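Local coordinates for protein Clp gene regulator (ClgR) (Corynebacterium glutamicum, PDB 3F51) that probably binds regulatory DNA through a helix-turn-helix domain and activates transcription, at residues L24-L29 with R65-S70; R34-D39 with A85-E90. All coordinates share one frame; numbering follows the deposited sequence.

Contact 1. Residues L24-L29 with R65-S70; sequences LLREAL and RKEVSS
Arg26 and Glu67 carry the polar side of this contact, an example of how one salt bridge can fasten a loop to the first turn of a helix. Arg26 NH2 donates to Glu67 OE2 at 2.6 Å, with an N-H...O angle of 147°. The acceptor lies almost exactly in the guanidinium plane, whereas the carboxylate, turned at right angles to that plane, is approached on its anti side and 30° out of its own plane. Two further bonds fix the guanidinium: NE reaches the carbonyl of Gly64, and NH1 forms a salt bridge with Glu71 of the second subunit. Glu67 OE2 also accepts from Ser70 of that subunit, which makes the pair part of the dimer interface.

The aliphatic part of Arg26 packs as well. With CG wedged between backbone N and carbonyl carbon (chi1 57°) and the chain extended from there to NE, CB lies 3.6 Å from Lys66 O and CD 3.4 Å from Glu67 OE2. One turn on, Leu29 CD1 meets Val68 CG2 at 4.2 Å, a purely apolar touch.

The loop 65-70 thus runs past the start of helix 25-40 on its way from helix 55-62 to helix 70-79; Val68 also touches Leu61 of helix 55-62, while Leu29 packs against Ala91 of helix 84-111.

Contact 2. Residues R34-D39 with A85-E90; sequences RSFRAD and ADVLIE
Phe36 reaches across from segment 34-39 of helix 25-40 to segment 85-90 of helix 84-111 and shows how an aromatic side chain can fill the gap between two helices: at this point the segment axes come no closer than 11.1 Å and their directions differ by 117°. Its CG stands beside the backbone N and anti to the carbonyl carbon (chi1 -85°), which turns the ring toward segment 85-90. Val87 CG2 sits over one face in a CH-pi contact, 4.1 Å from the ring centroid and only 5° off the normal, hence almost centred. Glu90 approaches differently, its CB lying at the ring edge, close to the plane and 3.7 Å from CE1. At the far end of the ring, CZ touches Asp86, with the carbonyl O at 3.9 Å and the CB slightly farther.

With CG anti to its backbone N, Glu90 lays its CB and CG along the edge of Phe36, running in the opposite direction to that side chain. CG stays 3.8 Å from Phe36 CE1, while the carboxylate is turned nearly perpendicular to the ring. A bend at chi2 brings OE1 towards Ser35, where a water donates to Glu90 OE1 at 2.7 Å and has a weak, long link to Ser35 OG. The stronger partner of that hydroxyl is the carbonyl of Ala31, one turn earlier in its own helix.

Leu80 and Ala82 also touch Phe36, and Val87 also touches Ala32 and Leu33 of helix 25-40. Packing of the first helix against the fifth is consistent with the compact five-helix, XRE-type helix-turn-helix fold, here closed by the start of the long helix 84-111.

Overall arrangement
From the N terminus, the chain enters helix 25-40, whose first turns supply one side of contact 1 and whose later turns supply one side of contact 2. It then passes through helices 44-51 and 55-62 before the loop 65-70 returns to the start of the first helix, closing contact 1. Helix 70-79 follows, and the beginning of helix 84-111 comes back to close contact 2. The two closures cross rather than nest, because their segments alternate along the sequence. Their centres are about 13 Å apart, yet they meet where Leu29 CD2 packs 3.6 Å from Leu88 CD2. Helix 25-40 thereby joins the loop and the long C-terminal helix, and both contacts border the second subunit.

Contact 1. Residues L24-L29 with R65-S70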
loop_
_atom_site.group_PDB
_atom_site.type_symbol
_atom_site.label_atom_id
_atom_site.label_comp_id
_atom_site.label_asym_id
_atom_site.label_seq_id
_atom_site.Cartn_x
_atom_site.Cartn_y
_atom_site.Cartn_z
ATOM N N LEU A 24 -0.947 -9.474 4.761
ATOM C CA LEU A 24 -1.612 -8.862 3.648
ATOM C C LEU A 24 -1.476 -7.345 3.748
ATOM O O LEU A 24 -1.342 -6.784 4.843
ATOM C CB LEU A 24 -3.094 -9.248 3.611
ATOM C CG LEU A 24 -3.359 -10.746 3.431
ATOM C CD1 LEU A 24 -4.876 -11.002 3.508
ATOM C CD2 LEU A 24 -2.774 -11.352 2.169
ATOM N N LEU A 25 -1.495 -6.703 2.600
ATOM C CA LEU A 25 -1.459 -5.245 2.528
ATOM C C LEU A 25 -2.556 -4.603 3.416
ATOM O O LEU A 25 -2.254 -3.747 4.237
ATOM C CB LEU A 25 -1.623 -4.793 1.075
ATOM C CG LEU A 25 -1.617 -3.251 0.859
ATOM C CD1 LEU A 25 -0.362 -2.623 1.473
ATOM C CD2 LEU A 25 -1.703 -2.926 -0.597
ATOM N N ARG A 26 -3.805 -5.067 3.318
ATOM C CA ARG A 26 -4.891 -4.360 4.061
ATOM C C ARG A 26 -4.645 -4.474 5.542
ATOM O O ARG A 26 -5.046 -3.592 6.295
ATOM C CB ARG A 26 -6.290 -4.853 3.674
ATOM C CG ARG A 26 -6.534 -6.337 3.868
ATOM C CD ARG A 26 -7.997 -6.752 3.596
ATOM N NE ARG A 26 -8.152 -8.174 3.936
ATOM C CZ ARG A 26 -8.105 -9.154 3.042
ATOM N NH1 ARG A 26 -8.243 -10.427 3.416
ATOM N NH2 ARG A 26 -7.954 -8.851 1.753
ATOM N N GLU A 27 -3.980 -5.555 5.982
ATOM C CA GLU A 27 -3.670 -5.734 7.431
ATOM C C GLU A 27 -2.597 -4.749 7.894
ATOM O O GLU A 27 -2.714 -4.060 8.927
ATOM C CB GLU A 27 -3.285 -7.196 7.749
ATOM N N ALA A 28 -1.554 -4.662 7.106
ATOM C CA ALA A 28 -0.485 -3.707 7.335
ATOM C C ALA A 28 -0.964 -2.241 7.285
ATOM O O ALA A 28 -0.617 -1.448 8.156
ATOM C CB ALA A 28 0.618 -3.940 6.232
ATOM N N LEU A 29 -1.726 -1.867 6.259
ATOM C CA LEU A 29 -2.214 -0.484 6.168
ATOM C C LEU A 29 -3.188 -0.187 7.298
ATOM O O LEU A 29 -3.174 0.907 7.865
ATOM C CB LEU A 29 -2.930 -0.218 4.840
ATOM C CG LEU A 29 -2.133 -0.156 3.568
ATOM C CD1 LEU A 29 -3.175 -0.218 2.435
ATOM C CD2 LEU A 29 -1.346 1.147 3.561
ATOM N N ARG A 65 -9.721 -6.083 7.810
ATOM C CA ARG A 65 -10.865 -6.829 7.294
ATOM C C ARG A 65 -11.576 -6.193 6.075
ATOM O O ARG A 65 -12.600 -6.713 5.597
ATOM C CB ARG A 65 -11.849 -7.113 8.442
ATOM C CG ARG A 65 -11.226 -7.929 9.586
ATOM C CD ARG A 65 -12.221 -8.191 10.726
ATOM N NE ARG A 65 -12.342 -9.625 10.946
ATOM C CZ ARG A 65 -13.247 -10.399 10.342
ATOM N NH1 ARG A 65 -13.279 -11.706 10.588
ATOM N NH2 ARG A 65 -14.132 -9.868 9.493
ATOM N N LYS A 66 -11.043 -5.082 5.568
ATOM C CA LYS A 66 -11.642 -4.372 4.418
ATOM C C LYS A 66 -10.543 -3.879 3.511
ATOM O O LYS A 66 -9.545 -3.381 4.012
ATOM C CB LYS A 66 -12.359 -3.087 4.862
ATOM C CG LYS A 66 -13.636 -3.280 5.698
ATOM C CD LYS A 66 -14.854 -3.561 4.849
ATOM C CE LYS A 66 -16.086 -3.474 5.775
ATOM N NZ LYS A 66 -17.179 -4.347 5.284
ATOM N N GLU A 67 -10.776 -3.922 2.211
ATOM C CA GLU A 67 -9.888 -3.306 1.218
ATOM C C GLU A 67 -10.211 -1.800 1.018
ATOM O O GLU A 67 -11.320 -1.455 0.640
ATOM C CB GLU A 67 -10.034 -4.019 -0.138
ATOM C CG GLU A 67 -9.526 -5.477 -0.183
ATOM C CD GLU A 67 -8.000 -5.645 -0.006
ATOM O OE1 GLU A 67 -7.230 -4.663 -0.060
ATOM O OE2 GLU A 67 -7.564 -6.782 0.194
ATOM N N VAL A 68 -9.265 -0.897 1.231
ATOM C CA VAL A 68 -9.553 0.549 0.987
ATOM C C VAL A 68 -9.522 0.904 -0.507
ATOM O O VAL A 68 -8.695 0.395 -1.236
ATOM C CB VAL A 68 -8.501 1.485 1.629
ATOM C CG1 VAL A 68 -9.105 2.333 2.690
ATOM C CG2 VAL A 68 -7.265 0.722 2.160
ATOM N N SER A 69 -10.415 1.777 -0.967
ATOM C CA SER A 69 -10.154 2.457 -2.220
ATOM C C SER A 69 -8.967 3.417 -1.992
ATOM O O SER A 69 -8.749 3.895 -0.881
ATOM C CB SER A 69 -11.381 3.220 -2.721
ATOM O OG SER A 69 -11.621 4.368 -1.923
ATOM N N SER A 70 -8.195 3.650 -3.036
ATOM C CA SER A 70 -7.135 4.658 -3.024
ATOM C C SER A 70 -7.690 6.037 -2.598
ATOM O O SER A 70 -7.052 6.756 -1.817
ATOM C CB SER A 70 -6.526 4.744 -4.412
ATOM O OG SER A 70 -5.988 3.487 -4.781
#

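Contact 2. Residues R34-D39 with A85-E90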
loop_
_atom_site.group_PDB
_atom_site.type_symbol
_atom_site.label_atom_id
_atom_site.label_comp_id
_atom_site.label_asym_id
_atom_site.label_seq_id
_atom_site.Cartn_x
_atom_site.Cartn_y
_atom_site.Cartn_z
ATOM N N ARG A 34 -4.137 2.858 12.183
ATOM C CA ARG A 34 -4.462 2.819 13.592
ATOM C C ARG A 34 -3.360 3.521 14.425
ATOM O O ARG A 34 -3.663 4.323 15.318
ATOM C CB ARG A 34 -4.734 1.370 14.019
ATOM C CG ARG A 34 -4.666 1.041 15.540
ATOM C CD ARG A 34 -5.935 1.327 16.294
ATOM N NE ARG A 34 -5.687 1.803 17.679
ATOM C CZ ARG A 34 -6.174 1.230 18.780
ATOM N NH1 ARG A 34 -5.901 1.736 19.985
ATOM N NH2 ARG A 34 -6.954 0.155 18.693
ATOM N N SER A 35 -2.103 3.264 14.097
ATOM C CA SER A 35 -0.964 3.880 14.803
ATOM C C SER A 35 -0.917 5.367 14.583
ATOM O O SER A 35 -0.670 6.123 15.534
ATOM C CB SER A 35 0.372 3.272 14.347
ATOM O OG SER A 35 0.333 1.899 14.705
ATOM N N PHE A 36 -1.168 5.799 13.351
ATOM C CA PHE A 36 -1.161 7.232 13.055
ATOM C C PHE A 36 -2.300 7.900 13.818
ATOM O O PHE A 36 -2.112 8.985 14.329
ATOM C CB PHE A 36 -1.283 7.524 11.550
ATOM C CG PHE A 36 0.047 7.490 10.805
ATOM C CD1 PHE A 36 0.715 6.292 10.594
ATOM C CD2 PHE A 36 0.645 8.682 10.357
ATOM C CE1 PHE A 36 1.958 6.247 9.912
ATOM C CE2 PHE A 36 1.888 8.669 9.682
ATOM C CZ PHE A 36 2.539 7.437 9.453
ATOM N N ARG A 37 -3.456 7.230 13.892
ATOM C CA ARG A 37 -4.642 7.809 14.549
ATOM C C ARG A 37 -4.401 7.934 16.038
ATOM O O ARG A 37 -4.720 8.965 16.641
ATOM C CB ARG A 37 -5.880 6.929 14.324
ATOM C CG ARG A 37 -7.109 7.460 15.012
ATOM C CD ARG A 37 -8.375 6.744 14.614
ATOM N NE ARG A 37 -8.414 5.346 15.042
ATOM C CZ ARG A 37 -8.464 4.913 16.299
ATOM N NH1 ARG A 37 -8.476 5.757 17.329
ATOM N NH2 ARG A 37 -8.516 3.604 16.520
ATOM N N ALA A 38 -3.917 6.845 16.632
ATOM C CA ALA A 38 -3.484 6.842 18.039
ATOM C C ALA A 38 -2.384 7.873 18.329
ATOM O O ALA A 38 -2.462 8.600 19.315
ATOM C CB ALA A 38 -3.046 5.439 18.460
ATOM N N ASP A 39 -1.377 7.973 17.469
ATOM C CA ASP A 39 -0.403 9.076 17.572
ATOM C C ASP A 39 -1.034 10.474 17.669
ATOM O O ASP A 39 -0.561 11.313 18.418
ATOM C CB ASP A 39 0.576 9.046 16.391
ATOM C CG ASP A 39 1.721 10.061 16.537
ATOM O OD1 ASP A 39 2.153 10.359 17.693
ATOM O OD2 ASP A 39 2.222 10.549 15.479
ATOM N N ALA A 85 2.264 8.325 1.386
ATOM C CA ALA A 85 3.605 7.728 1.356
ATOM C C ALA A 85 4.066 7.375 2.760
ATOM O O ALA A 85 4.613 6.284 2.992
ATOM C CB ALA A 85 4.631 8.656 0.675
ATOM N N ASP A 86 3.839 8.266 3.722
ATOM C CA ASP A 86 4.283 7.958 5.077
ATOM C C ASP A 86 3.592 6.730 5.647
ATOM O O ASP A 86 4.220 5.924 6.327
ATOM C CB ASP A 86 4.102 9.132 6.014
ATOM C CG ASP A 86 5.026 10.278 5.680
ATOM O OD1 ASP A 86 6.010 10.136 4.942
ATOM O OD2 ASP A 86 4.718 11.365 6.140
ATOM N N VAL A 87 2.312 6.579 5.340
ATOM C CA VAL A 87 1.545 5.447 5.842
ATOM C C VAL A 87 2.013 4.158 5.145
ATOM O O VAL A 87 2.107 3.115 5.795
ATOM C CB VAL A 87 0.028 5.654 5.642
ATOM C CG1 VAL A 87 -0.733 4.425 6.069
ATOM C CG2 VAL A 87 -0.434 6.844 6.422
ATOM N N LEU A 88 2.317 4.229 3.853
ATOM C CA LEU A 88 2.905 3.071 3.163
ATOM C C LEU A 88 4.212 2.597 3.748
ATOM O O LEU A 88 4.447 1.398 3.829
ATOM C CB LEU A 88 3.140 3.320 1.686
ATOM C CG LEU A 88 1.890 3.781 0.923
ATOM C CD1 LEU A 88 2.248 3.892 -0.596
ATOM C CD2 LEU A 88 0.799 2.752 1.153
ATOM N N ILE A 89 5.085 3.535 4.097
ATOM C CA ILE A 89 6.382 3.173 4.657
ATOM C C ILE A 89 6.167 2.516 6.006
ATOM O O ILE A 89 6.781 1.487 6.321
ATOM C CB ILE A 89 7.320 4.402 4.759
ATOM C CG1 ILE A 89 7.728 4.881 3.347
ATOM C CG2 ILE A 89 8.547 4.057 5.583
ATOM C CD1 ILE A 89 8.608 3.867 2.486
ATOM N N GLU A 90 5.287 3.099 6.809
ATOM C CA GLU A 90 4.909 2.464 8.055
ATOM C C GLU A 90 4.416 1.015 7.858
ATOM O O GLU A 90 4.859 0.112 8.558
ATOM C CB GLU A 90 3.822 3.290 8.755
ATOM C CG GLU A 90 3.355 2.675 10.102
ATOM C CD GLU A 90 4.288 2.856 11.267
ATOM O OE1 GLU A 90 3.989 2.271 12.344
ATOM O OE2 GLU A 90 5.294 3.579 11.153
HETATM O O HOH W 1 2.144 0.263 12.330
#